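Local structure of maltose-binding protein MalE1 (Thermotoga maritima, 6DTU) at residues Gln13-Ile16 / Leu17-Leu20; Lys85-Glu89 / Thr90-Ala94; Lys135-Asp138 / Glu139-Gly143; Gly188-Lys191 / Gly192-Leu196. The protein binds malto-oligosaccharides such as maltotetraose and probably hands them to a membrane transporter as a periplasmic solute-binding protein. All coordinates share one frame; numbering follows the deposited sequence.

Contact 1. Residues Gln13-Ile16 / Leu17-Leu20; sequences QVDI and LQKL
The amide of Leu17 reaches back to the carbonyl oxygen of Gln13, and the same step of four residues recurs from Gln18 to Val14, Lys19 to Asp15 and Leu20 to Ile16. The shortest of these bonds is Gln18 N to Val14 O at 2.8 Å, and the straightest joins Leu20 N to Ile16 O with an N-H...O angle of 171°. On one flank CG1 of Val14 lies against the amide carbon CD of Gln18 at 3.6 Å, the two side chains crossing at a slant; Val14 holds CG1 opposite its own backbone N (chi1 166°). The Gln18 chain runs straight on beyond CG, which carries OE1 to a water that donates to it at 3.1 Å. That water also donates to Asp15 O at 2.9 Å, so this carbonyl, already bonded to Lys19 N, receives two hydrogens. Glutamine suits the place because the amide carbon can lie on the Val14 methyl while OE1 takes a hydrogen from water. Helix 14-28 is the crossover of a beta-alpha-beta unit between strands 4-9 and 31-36, and Leu17 and Gln18 both touch Val34 on the second strand. Along the helix Leu17 CD1 packs on Gln13 CB at 3.8 Å, and Ile16 CG1 meets Leu20 CD1 at 4.0 Å. A leucine is apt at Leu20, a buried residue: its branched end also reaches Phe285 and Ile295 on two other helices. Lys19, on the exposed side, makes a salt bridge with Glu23 one turn later. Gln13 belongs to the glycan pocket, the nearest atoms of its side chain and a bound glucose unit being about 4 Å apart.

Contact 2. Residues Lys85-Glu89 / Thr90-Ala94; sequences KNFYE and TALNA
Tyr88, the N-cap residue of helix 89-94, offers its carbonyl oxygen to Leu92 N at 3.1 Å with an N-H...O angle of 163°, and weakly to Ala91 N; Glu89 O then takes Asn93 N at 2.7 Å. Across this first turn the methyl CD2 of Leu92 comes to 3.9 Å from CB of Phe87, the residue just before the cap, and CG of Leu92 approaches the same carbon. An apolar pair that joins the residue before the N-cap to the fourth residue of the helix is a hydrophobic staple, here spanning the junction between an incoming loop and the helix. Leu92 sets CG opposite its carbonyl carbon (chi1 -64°), which sends the branch back over the turn, and its buried side chain also meets Leu84 and Pro105. With an alanine in place of Leu92, Phe87 CB would probably lose its apolar mate and a gap would be likely to open beside Pro105. Ala91 suits a tighter spot: its single methyl lies 3.5 Å from Tyr88 O and also touches Pro105. On the outer side Thr90 OG1 sits 3.8 Å from Tyr88 CB, while the Tyr88 side chain leads away from the turn to Lys306 and Leu309 of helix 306-312.

Contact 3. Residues Lys135-Asp138 / Glu139-Gly143; sequences KQID and EEFGG
Glu140 N gives its hydrogen to Gln136 O at 2.8 Å, nearly in line with the carbonyl bond, near the C-terminal end of helix 127-140. The extended side chains of Gln136 and Glu140 cross each other, with amide and carboxylate planes 86° apart. The amide NE2 meets OE2 from above the carboxylate plane; the modelled length is doubtfully short, and Glu140 has a second conformer, so this pairing is tentative. One residue on, Phe141 N bonds to Ile137 O at 3.0 Å, and the same oxygen lies at the edge of the Phe141 ring, 3.5 Å from CD2. In the conformer modelled, Ile137 CG2 lies alongside that ring, 3.9 Å from CD2, and the ring stacks edge-to-face with Tyr119. A serine in place of Phe141 would probably leave Tyr119 without its aromatic mate and Ile137 less well covered. The helix ends here: Gly142 and Gly143 both take positive phi, and at Gly143 (97°) a side chain would be jammed against the preceding carbonyl oxygen, so glycine is needed. Asp138 turns elsewhere, its OD1 accepting from Gly147 N. Main-chain bonds thus carry the last turn, buried Ile137 and Phe141 pack with Tyr119, and the glycines let the chain turn away.

Contact 4. Residues Gly188-Lys191 / Gly192-Leu196; sequences GAIK and GVKLL
Gly192 N bonds to Gly188 O, and Val193, Lys194 and Leu195 repeat the step to Ala189, Ile190 and Lys191. The bond from Lys194 N to Ile190 O is the shortest of the four at 2.8 Å, and that from Leu195 N to Lys191 O the most bent, with an N-H...O angle of 144°.

Van der Waals contact between side-chain carbons is carried by Ile190 and Lys194, whose side chains lie alongside one another and point the same way. The methyl CG2 of Ile190 meets the methylene CE of Lys194 at 3.7 Å. Lys194 places CG opposite its carbonyl carbon (chi1 -76°), which starts the chain back along the helix; it then bends at its last torsion. A lysine fits because its long aliphatic stem can lie on the isoleucine while the ammonium stays at the surface.

Two side-chain carbons rest on carbonyl oxygens of the preceding turn: Lys194 CG lies 3.1 Å from Ile190 O. Val193 CG2 approaches Ala189 O at 3.3 Å.

The charged ends find partners beyond the turn. Lys191, extended throughout, forms a salt bridge with Glu252, whereas Lys194 makes a long, weak ion pair with Glu359.

Small and branched residues fill the inward side. Ala189 and Val193 both touch Ile162 of helix 155-164, Ile190 and Val193 meet Leu362 of helix 358-374, and Leu196 packs on Leu348 of helix 341-352. Helix 187-201 is thus an amphipathic helix packed among these three, consistent with the helical layers that flank the sheets in the two-lobed periplasmic binding protein fold.

Overall arrangement
From the N terminus the contacts follow in series, each within a single run of chain, so none encloses a long loop and none nests in or crosses another. Contact 1 lies on the first crossover helix, beginning at the glycan pocket; contact 2 joins a loop to the short helix 89-94, their centres about 23 Å apart. Contact 3 ends helix 127-140, and contact 4 lies on helix 187-201, with nearest atoms about 11 Å apart. Contacts 1 and 2 touch strands 31-36 and 100-109 of the large mixed sheet, whereas contact 3 bonds to Gly147 in strand 146-149 of the four-stranded sheet, which suggests different lobes; the position of contact 4, across the chain's centre from contact 1, is consistent with this.

Contact 1. Residues Gln13-Ile16 / Leu17-Leu20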
ATOM      1  N   GLN A  13      -3.588  -1.400 -12.529  1.00 13.16           N
ATOM      2  CA  GLN A  13      -2.636  -1.963 -13.472  1.00 12.23           C
ATOM      3  C   GLN A  13      -3.293  -2.608 -14.679  1.00 14.52           C
ATOM      4  O   GLN A  13      -2.574  -3.040 -15.587  1.00 13.13           O
ATOM      5  CB  GLN A  13      -1.704  -2.983 -12.787  1.00 13.06           C
ATOM      6  CG  GLN A  13      -0.972  -2.495 -11.544  1.00 11.64           C
ATOM      7  CD  GLN A  13      -1.710  -2.795 -10.262  1.00 14.84           C
ATOM      8  OE1 GLN A  13      -2.871  -3.197 -10.277  1.00 14.96           O
ATOM      9  NE2 GLN A  13      -1.056  -2.579  -9.148  1.00 13.70           N
ATOM     10  N   VAL A  14      -4.634  -2.640 -14.744  1.00 12.80           N
ATOM     11  CA  VAL A  14      -5.299  -3.432 -15.784  1.00 13.56           C
ATOM     12  C   VAL A  14      -4.947  -2.920 -17.180  1.00 15.43           C
ATOM     13  O   VAL A  14      -4.594  -3.702 -18.067  1.00 14.19           O
ATOM     14  CB  VAL A  14      -6.823  -3.455 -15.571  1.00 13.97           C
ATOM     15  CG1 VAL A  14      -7.487  -3.969 -16.844  1.00 18.36           C
ATOM     16  CG2 VAL A  14      -7.211  -4.278 -14.337  1.00 14.45           C
ATOM     17  N   ASP A  15      -5.040  -1.607 -17.400  1.00 16.51           N
ATOM     18  CA  ASP A  15      -4.886  -1.081 -18.754  1.00 17.39           C
ATOM     19  C   ASP A  15      -3.490  -1.333 -19.296  1.00 16.17           C
ATOM     20  O   ASP A  15      -3.320  -1.776 -20.444  1.00 15.82           O
ATOM     21  CB  ASP A  15      -5.178   0.421 -18.794  1.00 18.45           C
ATOM     22  CG  ASP A  15      -6.654   0.760 -18.680  1.00 22.30           C
ATOM     23  OD1 ASP A  15      -7.512  -0.148 -18.677  1.00 24.85           O
ATOM     24  OD2 ASP A  15      -6.950   1.975 -18.639  1.00 24.07           O
ATOM     25  N   ILE A  16      -2.468  -0.976 -18.518  1.00 15.78           N
ATOM     26  CA  ILE A  16      -1.111  -1.128 -19.026  1.00 15.59           C
ATOM     27  C   ILE A  16      -0.763  -2.594 -19.214  1.00 11.94           C
ATOM     28  O   ILE A  16      -0.162  -2.969 -20.226  1.00 13.59           O
ATOM     29  CB  ILE A  16      -0.071  -0.371 -18.178  1.00 15.02           C
ATOM     30  CG1 ILE A  16       1.322  -0.556 -18.791  1.00 15.40           C
ATOM     31  CG2 ILE A  16      -0.127  -0.827 -16.703  1.00 13.55           C
ATOM     32  CD1 ILE A  16       1.427  -0.149 -20.269  1.00 15.07           C
ATOM     33  N   LEU A  17      -1.163  -3.454 -18.275  1.00 12.29           N
ATOM     34  CA  LEU A  17      -0.866  -4.881 -18.428  1.00 14.35           C
ATOM     35  C   LEU A  17      -1.640  -5.515 -19.578  1.00 15.96           C
ATOM     36  O   LEU A  17      -1.136  -6.447 -20.224  1.00 15.43           O
ATOM     37  CB  LEU A  17      -1.130  -5.622 -17.119  1.00 15.03           C
ATOM     38  CG  LEU A  17      -0.183  -5.306 -15.955  1.00 14.08           C
ATOM     39  CD1 LEU A  17      -0.585  -6.067 -14.693  1.00 13.04           C
ATOM     40  CD2 LEU A  17       1.229  -5.634 -16.318  1.00 15.77           C
ATOM     41  N   GLN A  18      -2.852  -5.037 -19.850  1.00 14.81           N
ATOM     42  CA  GLN A  18      -3.595  -5.516 -21.011  1.00 15.35           C
ATOM     43  C   GLN A  18      -2.831  -5.215 -22.285  1.00 12.16           C
ATOM     44  O   GLN A  18      -2.703  -6.068 -23.164  1.00 14.69           O
ATOM     45  CB  GLN A  18      -4.957  -4.815 -21.076  1.00 19.86           C
ATOM     46  CG  GLN A  18      -6.105  -5.465 -20.294  1.00 23.31           C
ATOM     47  CD  GLN A  18      -7.430  -4.671 -20.385  1.00 26.40           C
ATOM     48  OE1 GLN A  18      -7.430  -3.455 -20.621  1.00 26.80           O
ATOM     49  NE2 GLN A  18      -8.558  -5.367 -20.202  1.00 22.65           N
ATOM     50  N   LYS A  19      -2.314  -3.997 -22.392  1.00 15.02           N
ATOM     51  CA  LYS A  19      -1.603  -3.598 -23.594  1.00 16.72           C
ATOM     52  C   LYS A  19      -0.314  -4.394 -23.754  1.00 14.63           C
ATOM     53  O   LYS A  19      -0.011  -4.884 -24.850  1.00 14.24           O
ATOM     54  CB  LYS A  19      -1.330  -2.099 -23.521  1.00 18.00           C
ATOM     55  CG  LYS A  19      -0.629  -1.543 -24.736  1.00 23.02           C
ATOM     56  CD  LYS A  19      -1.527  -1.565 -25.959  1.00 29.98           C
ATOM     57  CE  LYS A  19      -0.833  -0.959 -27.193  1.00 25.50           C
ATOM     58  NZ  LYS A  19       0.240  -1.834 -27.784  1.00 21.62           N
ATOM     59  N   LEU A  20       0.453  -4.543 -22.665  1.00 13.87           N
ATOM     60  CA  LEU A  20       1.670  -5.351 -22.730  1.00 13.80           C
ATOM     61  C   LEU A  20       1.346  -6.797 -23.075  1.00 13.57           C
ATOM     62  O   LEU A  20       2.073  -7.444 -23.839  1.00 14.88           O
ATOM     63  CB  LEU A  20       2.410  -5.305 -21.392  1.00 14.28           C
ATOM     64  CG  LEU A  20       2.878  -3.909 -21.003  1.00 15.70           C
ATOM     65  CD1 LEU A  20       3.438  -3.847 -19.578  1.00 14.69           C
ATOM     66  CD2 LEU A  20       3.908  -3.446 -22.024  1.00 14.22           C
TER
HETATM   67  O   HOH W   1      -5.503  -1.732 -22.325  1.00 26.06           O

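Contact 2. Residues Lys85-Glu89 / Thr90-Ala94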
ATOM      1  N   LYS A  85      20.209  -7.336 -11.663  1.00 14.12           N
ATOM      2  CA  LYS A  85      21.073  -6.261 -11.166  1.00 15.52           C
ATOM      3  C   LYS A  85      20.432  -4.887 -11.301  1.00 14.96           C
ATOM      4  O   LYS A  85      20.841  -3.940 -10.615  1.00 15.60           O
ATOM      5  CB  LYS A  85      22.416  -6.272 -11.900  1.00 15.49           C
ATOM      6  CG  LYS A  85      22.306  -5.803 -13.352  1.00 16.97           C
ATOM      7  CD  LYS A  85      23.628  -5.934 -14.086  1.00 17.46           C
ATOM      8  CE  LYS A  85      23.529  -5.487 -15.525  1.00 20.74           C
ATOM      9  NZ  LYS A  85      23.173  -4.046 -15.655  1.00 22.60           N
ATOM     10  N   ASN A  86      19.439  -4.749 -12.158  1.00 14.63           N
ATOM     11  CA  ASN A  86      18.913  -3.422 -12.428  1.00 14.80           C
ATOM     12  C   ASN A  86      17.871  -2.968 -11.430  1.00 14.20           C
ATOM     13  O   ASN A  86      17.405  -1.829 -11.524  1.00 14.99           O
ATOM     14  CB  ASN A  86      18.366  -3.362 -13.850  1.00 14.15           C
ATOM     15  CG  ASN A  86      19.448  -3.614 -14.869  1.00 15.54           C
ATOM     16  OD1 ASN A  86      20.494  -2.964 -14.836  1.00 19.10           O
ATOM     17  ND2 ASN A  86      19.208  -4.542 -15.786  1.00 18.49           N
ATOM     18  N   PHE A  87      17.488  -3.822 -10.494  1.00 13.56           N
ATOM     19  CA  PHE A  87      16.488  -3.476  -9.501  1.00 13.00           C
ATOM     20  C   PHE A  87      17.161  -3.168  -8.175  1.00 14.91           C
ATOM     21  O   PHE A  87      18.169  -3.786  -7.823  1.00 14.59           O
ATOM     22  CB  PHE A  87      15.486  -4.628  -9.353  1.00 14.33           C
ATOM     23  CG  PHE A  87      14.606  -4.772 -10.553  1.00 13.59           C
ATOM     24  CD1 PHE A  87      13.370  -4.164 -10.578  1.00 13.63           C
ATOM     25  CD2 PHE A  87      15.053  -5.415 -11.699  1.00 15.87           C
ATOM     26  CE1 PHE A  87      12.564  -4.254 -11.693  1.00 14.33           C
ATOM     27  CE2 PHE A  87      14.259  -5.499 -12.820  1.00 18.12           C
ATOM     28  CZ  PHE A  87      13.012  -4.924 -12.816  1.00 16.94           C
ATOM     29  N   TYR A  88      16.601  -2.211  -7.437  1.00 15.13           N
ATOM     30  CA  TYR A  88      17.159  -1.888  -6.129  1.00 13.62           C
ATOM     31  C   TYR A  88      17.079  -3.104  -5.222  1.00 14.05           C
ATOM     32  O   TYR A  88      16.071  -3.812  -5.191  1.00 13.41           O
ATOM     33  CB  TYR A  88      16.413  -0.714  -5.494  1.00 14.62           C
ATOM     34  CG  TYR A  88      16.851   0.668  -5.957  1.00 17.50           C
ATOM     35  CD1 TYR A  88      18.028   1.241  -5.495  1.00 18.00           C
ATOM     36  CD2 TYR A  88      16.088   1.393  -6.849  1.00 16.49           C
ATOM     37  CE1 TYR A  88      18.431   2.503  -5.912  1.00 14.08           C
ATOM     38  CE2 TYR A  88      16.485   2.663  -7.276  1.00 17.83           C
ATOM     39  CZ  TYR A  88      17.647   3.210  -6.801  1.00 18.18           C
ATOM     40  OH  TYR A  88      18.043   4.456  -7.224  1.00 20.56           O
ATOM     41  N   GLU A  89      18.165  -3.375  -4.510  1.00 13.49           N
ATOM     42  CA  GLU A  89      18.166  -4.540  -3.631  1.00 13.77           C
ATOM     43  C   GLU A  89      17.136  -4.434  -2.517  1.00 16.43           C
ATOM     44  O   GLU A  89      16.617  -5.459  -2.078  1.00 15.97           O
ATOM     45  CB  GLU A  89      19.558  -4.816  -3.078  1.00 15.13           C
ATOM     46  CG  GLU A  89      20.520  -5.216  -4.189  1.00 19.57           C
ATOM     47  CD  GLU A  89      21.698  -6.035  -3.687  1.00 24.45           C
ATOM     48  OE1 GLU A  89      22.577  -5.459  -3.010  1.00 32.18           O
ATOM     49  OE2 GLU A  89      21.741  -7.256  -3.958  1.00 22.22           O
ATOM     50  N   THR A  90      16.854  -3.226  -2.023  1.00 15.34           N
ATOM     51  CA  THR A  90      15.769  -3.065  -1.053  1.00 16.45           C
ATOM     52  C   THR A  90      14.428  -3.562  -1.601  1.00 15.48           C
ATOM     53  O   THR A  90      13.653  -4.210  -0.886  1.00 15.89           O
ATOM     54  CB  THR A  90      15.676  -1.604  -0.615  1.00 18.26           C
ATOM     55  OG1 THR A  90      15.541  -0.759  -1.769  1.00 19.81           O
ATOM     56  CG2 THR A  90      16.895  -1.223   0.220  1.00 18.46           C
ATOM     57  N   ALA A  91      14.162  -3.308  -2.872  1.00 14.98           N
ATOM     58  CA  ALA A  91      12.912  -3.765  -3.448  1.00 14.18           C
ATOM     59  C   ALA A  91      12.921  -5.281  -3.620  1.00 14.83           C
ATOM     60  O   ALA A  91      11.943  -5.965  -3.276  1.00 14.25           O
ATOM     61  CB  ALA A  91      12.705  -3.053  -4.789  1.00 15.29           C
ATOM     62  N   LEU A  92      14.047  -5.832  -4.080  1.00 14.55           N
ATOM     63  CA  LEU A  92      14.137  -7.276  -4.258  1.00 12.83           C
ATOM     64  C   LEU A  92      14.065  -7.996  -2.917  1.00 15.50           C
ATOM     65  O   LEU A  92      13.418  -9.048  -2.806  1.00 13.13           O
ATOM     66  CB  LEU A  92      15.451  -7.626  -4.949  1.00 14.22           C
ATOM     67  CG  LEU A  92      15.660  -7.104  -6.372  1.00 14.82           C
ATOM     68  CD1 LEU A  92      17.086  -7.347  -6.783  1.00 16.09           C
ATOM     69  CD2 LEU A  92      14.743  -7.820  -7.326  1.00 16.78           C
ATOM     70  N   ASN A  93      14.724  -7.444  -1.886  1.00 14.56           N
ATOM     71  CA  ASN A  93      14.693  -8.061  -0.571  1.00 16.53           C
ATOM     72  C   ASN A  93      13.302  -8.000   0.040  1.00 12.99           C
ATOM     73  O   ASN A  93      12.930  -8.916   0.786  1.00 16.46           O
ATOM     74  CB  ASN A  93      15.739  -7.443   0.360  1.00 15.75           C
ATOM     75  CG  ASN A  93      17.176  -7.789  -0.049  1.00 22.21           C
ATOM     76  OD1 ASN A  93      17.432  -8.807  -0.703  1.00 25.16           O
ATOM     77  ND2 ASN A  93      18.123  -6.929   0.339  1.00 21.08           N
ATOM     78  N   ALA A  94      12.513  -6.959  -0.273  1.00 15.24           N
ATOM     79  CA  ALA A  94      11.129  -6.915   0.202  1.00 14.26           C
ATOM     80  C   ALA A  94      10.337  -8.080  -0.358  1.00 14.27           C
ATOM     81  O   ALA A  94       9.419  -8.578   0.302  1.00 14.52           O
ATOM     82  CB  ALA A  94      10.441  -5.588  -0.160  1.00 15.02           C
TER

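Contact 3. Residues Lys135-Asp138 / Glu139-Gly143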
ATOM      1  N   LYS A 135     -11.344  22.331   9.562  1.00 20.88           N
ATOM      2  CA  LYS A 135     -12.524  22.921  10.189  1.00 22.51           C
ATOM      3  C   LYS A 135     -13.010  24.126   9.398  1.00 18.89           C
ATOM      4  O   LYS A 135     -14.216  24.291   9.174  1.00 23.22           O
ATOM      5  CB  LYS A 135     -12.201  23.357  11.615  1.00 20.58           C
ATOM      6  CG  LYS A 135     -12.044  22.246  12.614  1.00 26.09           C
ATOM      7  CD  LYS A 135     -11.685  22.784  14.006  1.00 27.38           C
ATOM      8  CE  LYS A 135     -11.593  21.664  15.031  1.00 31.37           C
ATOM      9  NZ  LYS A 135     -11.105  22.181  16.346  1.00 37.61           N
ATOM     10  N   GLN A 136     -12.081  24.985   8.969  1.00 20.79           N
ATOM     11  CA  GLN A 136     -12.460  26.153   8.184  1.00 20.89           C
ATOM     12  C   GLN A 136     -13.168  25.747   6.897  1.00 22.10           C
ATOM     13  O   GLN A 136     -14.207  26.313   6.545  1.00 22.90           O
ATOM     14  CB  GLN A 136     -11.233  27.018   7.912  1.00 21.00           C
ATOM     15  CG  GLN A 136     -11.576  28.294   7.155  1.00 29.04           C
ATOM     16  CD  GLN A 136     -10.369  29.116   6.744  1.00 33.87           C
ATOM     17  OE1 GLN A 136      -9.238  28.839   7.148  1.00 33.82           O
ATOM     18  NE2 GLN A 136     -10.622  30.183   6.000  1.00 33.63           N
ATOM     19  N   ILE A 137     -12.632  24.744   6.198  1.00 18.36           N
ATOM     20  CA  ILE A 137     -13.234  24.272   4.950  0.53 21.51           C
ATOM     21  C   ILE A 137     -14.617  23.688   5.205  1.00 20.47           C
ATOM     22  O   ILE A 137     -15.572  23.944   4.458  1.00 21.13           O
ATOM     23  CB  ILE A 137     -12.304  23.242   4.279  0.53 20.26           C
ATOM     24  CG1 ILE A 137     -10.970  23.881   3.882  0.53 21.37           C
ATOM     25  CG2 ILE A 137     -12.995  22.585   3.085  0.53 20.38           C
ATOM     26  CD1 ILE A 137     -11.066  24.803   2.690  0.53 21.24           C
ATOM     27  N   ASP A 138     -14.751  22.888   6.268  1.00 22.58           N
ATOM     28  CA  ASP A 138     -16.040  22.269   6.567  1.00 23.77           C
ATOM     29  C   ASP A 138     -17.098  23.325   6.853  1.00 25.48           C
ATOM     30  O   ASP A 138     -18.272  23.149   6.504  1.00 24.25           O
ATOM     31  CB  ASP A 138     -15.912  21.337   7.768  1.00 23.27           C
ATOM     32  CG  ASP A 138     -15.256  20.007   7.426  1.00 21.58           C
ATOM     33  OD1 ASP A 138     -15.269  19.598   6.240  1.00 20.96           O
ATOM     34  OD2 ASP A 138     -14.717  19.378   8.363  1.00 23.54           O
ATOM     35  N   GLU A 139     -16.694  24.433   7.479  1.00 22.01           N
ATOM     36  CA  GLU A 139     -17.617  25.520   7.796  1.00 26.16           C
ATOM     37  C   GLU A 139     -17.923  26.388   6.584  1.00 27.48           C
ATOM     38  O   GLU A 139     -19.090  26.703   6.321  1.00 29.05           O
ATOM     39  CB  GLU A 139     -17.044  26.389   8.920  1.00 24.65           C
ATOM     40  CG  GLU A 139     -17.718  27.761   9.029  1.00 35.72           C
ATOM     41  CD  GLU A 139     -17.562  28.411  10.384  1.00 42.99           C
ATOM     42  OE1 GLU A 139     -18.421  29.254  10.729  1.00 43.97           O
ATOM     43  OE2 GLU A 139     -16.555  28.134  11.074  1.00 49.51           O
ATOM     44  N   GLU A 140     -16.884  26.785   5.842  0.62 24.96           N
ATOM     45  CA  GLU A 140     -17.059  27.722   4.735  0.62 28.43           C
ATOM     46  C   GLU A 140     -17.809  27.102   3.562  0.62 27.91           C
ATOM     47  O   GLU A 140     -18.509  27.813   2.833  0.62 29.31           O
ATOM     48  CB  GLU A 140     -15.701  28.272   4.284  0.62 27.32           C
ATOM     49  CG  GLU A 140     -15.042  29.196   5.306  0.62 29.31           C
ATOM     50  CD  GLU A 140     -13.690  29.720   4.855  0.62 29.74           C
ATOM     51  OE1 GLU A 140     -13.204  29.300   3.782  0.62 29.26           O
ATOM     52  OE2 GLU A 140     -13.110  30.555   5.584  0.62 32.25           O
ATOM     53  N   PHE A 141     -17.675  25.795   3.349  1.00 26.04           N
ATOM     54  CA  PHE A 141     -18.364  25.127   2.253  1.00 26.79           C
ATOM     55  C   PHE A 141     -19.662  24.450   2.660  1.00 31.83           C
ATOM     56  O   PHE A 141     -20.240  23.715   1.852  1.00 37.09           O
ATOM     57  CB  PHE A 141     -17.422  24.223   1.449  1.00 24.89           C
ATOM     58  CG  PHE A 141     -16.389  24.993   0.686  1.00 24.48           C
ATOM     59  CD1 PHE A 141     -16.690  25.501  -0.560  1.00 26.59           C
ATOM     60  CD2 PHE A 141     -15.148  25.258   1.231  1.00 25.37           C
ATOM     61  CE1 PHE A 141     -15.760  26.232  -1.276  1.00 26.95           C
ATOM     62  CE2 PHE A 141     -14.209  25.994   0.527  1.00 26.35           C
ATOM     63  CZ  PHE A 141     -14.512  26.476  -0.726  1.00 28.83           C
ATOM     64  N   GLY A 142     -20.144  24.704   3.875  1.00 32.86           N
ATOM     65  CA  GLY A 142     -21.464  24.246   4.267  1.00 38.75           C
ATOM     66  C   GLY A 142     -21.707  22.763   4.141  1.00 37.91           C
ATOM     67  O   GLY A 142     -22.861  22.349   3.993  1.00 37.06           O
ATOM     68  N   GLY A 143     -20.658  21.948   4.153  1.00 34.88           N
ATOM     69  CA  GLY A 143     -20.804  20.511   4.064  1.00 36.87           C
ATOM     70  C   GLY A 143     -20.622  19.932   2.676  1.00 37.78           C
ATOM     71  O   GLY A 143     -20.582  18.702   2.542  1.00 39.33           O
TER

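Contact 4. Residues Gly188-Lys191 / Gly192-Leu196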
ATOM      1  N   GLY A 188       3.036   4.603  22.760  1.00 22.89           N
ATOM      2  CA  GLY A 188       3.063   5.330  21.505  1.00 20.83           C
ATOM      3  C   GLY A 188       1.883   4.992  20.618  1.00 19.95           C
ATOM      4  O   GLY A 188       1.288   5.879  20.002  1.00 20.71           O
ATOM      5  N   ALA A 189       1.538   3.705  20.519  1.00 18.51           N
ATOM      6  CA  ALA A 189       0.376   3.332  19.730  1.00 16.42           C
ATOM      7  C   ALA A 189      -0.871   3.985  20.290  1.00 16.97           C
ATOM      8  O   ALA A 189      -1.730   4.464  19.540  1.00 18.51           O
ATOM      9  CB  ALA A 189       0.210   1.812  19.740  1.00 16.70           C
ATOM     10  N   ILE A 190      -0.970   4.026  21.618  1.00 16.24           N
ATOM     11  CA  ILE A 190      -2.130   4.623  22.264  1.00 20.07           C
ATOM     12  C   ILE A 190      -2.212   6.107  21.957  1.00 19.06           C
ATOM     13  O   ILE A 190      -3.284   6.625  21.635  1.00 19.40           O
ATOM     14  CB  ILE A 190      -2.100   4.334  23.772  1.00 19.71           C
ATOM     15  CG1 ILE A 190      -2.378   2.850  23.999  1.00 18.66           C
ATOM     16  CG2 ILE A 190      -3.101   5.229  24.509  1.00 19.82           C
ATOM     17  CD1 ILE A 190      -2.135   2.367  25.430  1.00 21.59           C
ATOM     18  N   LYS A 191      -1.073   6.807  22.007  1.00 20.45           N
ATOM     19  CA  LYS A 191      -1.069   8.233  21.699  1.00 18.72           C
ATOM     20  C   LYS A 191      -1.444   8.484  20.239  1.00 19.60           C
ATOM     21  O   LYS A 191      -2.181   9.432  19.928  1.00 17.96           O
ATOM     22  CB  LYS A 191       0.308   8.821  22.012  1.00 21.15           C
ATOM     23  CG  LYS A 191       0.336  10.340  22.037  1.00 28.11           C
ATOM     24  CD  LYS A 191       1.544  10.862  22.807  1.00 28.43           C
ATOM     25  CE  LYS A 191       1.429  12.371  23.042  1.00 31.28           C
ATOM     26  NZ  LYS A 191       2.764  12.956  23.351  1.00 35.45           N
ATOM     27  N   GLY A 192      -0.980   7.616  19.338  1.00 18.68           N
ATOM     28  CA  GLY A 192      -1.328   7.762  17.934  1.00 17.77           C
ATOM     29  C   GLY A 192      -2.798   7.516  17.657  1.00 17.21           C
ATOM     30  O   GLY A 192      -3.417   8.224  16.860  1.00 19.96           O
ATOM     31  N   VAL A 193      -3.377   6.493  18.285  1.00 18.77           N
ATOM     32  CA  VAL A 193      -4.804   6.251  18.085  1.00 16.41           C
ATOM     33  C   VAL A 193      -5.635   7.296  18.823  1.00 18.55           C
ATOM     34  O   VAL A 193      -6.765   7.601  18.421  1.00 18.10           O
ATOM     35  CB  VAL A 193      -5.145   4.800  18.480  1.00 17.74           C
ATOM     36  CG1 VAL A 193      -6.631   4.512  18.328  1.00 20.16           C
ATOM     37  CG2 VAL A 193      -4.354   3.812  17.603  1.00 15.83           C
ATOM     38  N   LYS A 194      -5.089   7.879  19.891  1.00 19.56           N
ATOM     39  CA  LYS A 194      -5.777   9.000  20.524  1.00 18.65           C
ATOM     40  C   LYS A 194      -5.813  10.219  19.619  1.00 17.61           C
ATOM     41  O   LYS A 194      -6.758  11.011  19.702  1.00 17.92           O
ATOM     42  CB  LYS A 194      -5.163   9.324  21.885  1.00 19.91           C
ATOM     43  CG  LYS A 194      -5.559   8.324  22.958  1.00 21.57           C
ATOM     44  CD  LYS A 194      -5.080   8.801  24.316  1.00 20.88           C
ATOM     45  CE  LYS A 194      -5.518   7.847  25.422  1.00 23.94           C
ATOM     46  NZ  LYS A 194      -6.966   7.500  25.350  1.00 28.87           N
ATOM     47  N   LEU A 195      -4.800  10.392  18.754  1.00 17.20           N
ATOM     48  CA  LEU A 195      -4.883  11.429  17.729  1.00 18.48           C
ATOM     49  C   LEU A 195      -6.008  11.128  16.736  1.00 20.23           C
ATOM     50  O   LEU A 195      -6.793  12.022  16.401  1.00 21.14           O
ATOM     51  CB  LEU A 195      -3.532  11.591  17.032  1.00 20.72           C
ATOM     52  CG  LEU A 195      -3.466  12.592  15.869  1.00 23.00           C
ATOM     53  CD1 LEU A 195      -3.753  13.995  16.372  1.00 22.86           C
ATOM     54  CD2 LEU A 195      -2.125  12.530  15.136  1.00 24.26           C
ATOM     55  N   LEU A 196      -6.138   9.869  16.292  1.00 16.16           N
ATOM     56  CA  LEU A 196      -7.271   9.509  15.444  1.00 20.98           C
ATOM     57  C   LEU A 196      -8.584   9.835  16.136  1.00 17.14           C
ATOM     58  O   LEU A 196      -9.488  10.422  15.527  1.00 19.48           O
ATOM     59  CB  LEU A 196      -7.217   8.018  15.092  1.00 17.58           C
ATOM     60  CG  LEU A 196      -8.480   7.420  14.455  1.00 17.97           C
ATOM     61  CD1 LEU A 196      -8.741   8.112  13.124  1.00 16.01           C
ATOM     62  CD2 LEU A 196      -8.322   5.926  14.294  1.00 20.39           C
TER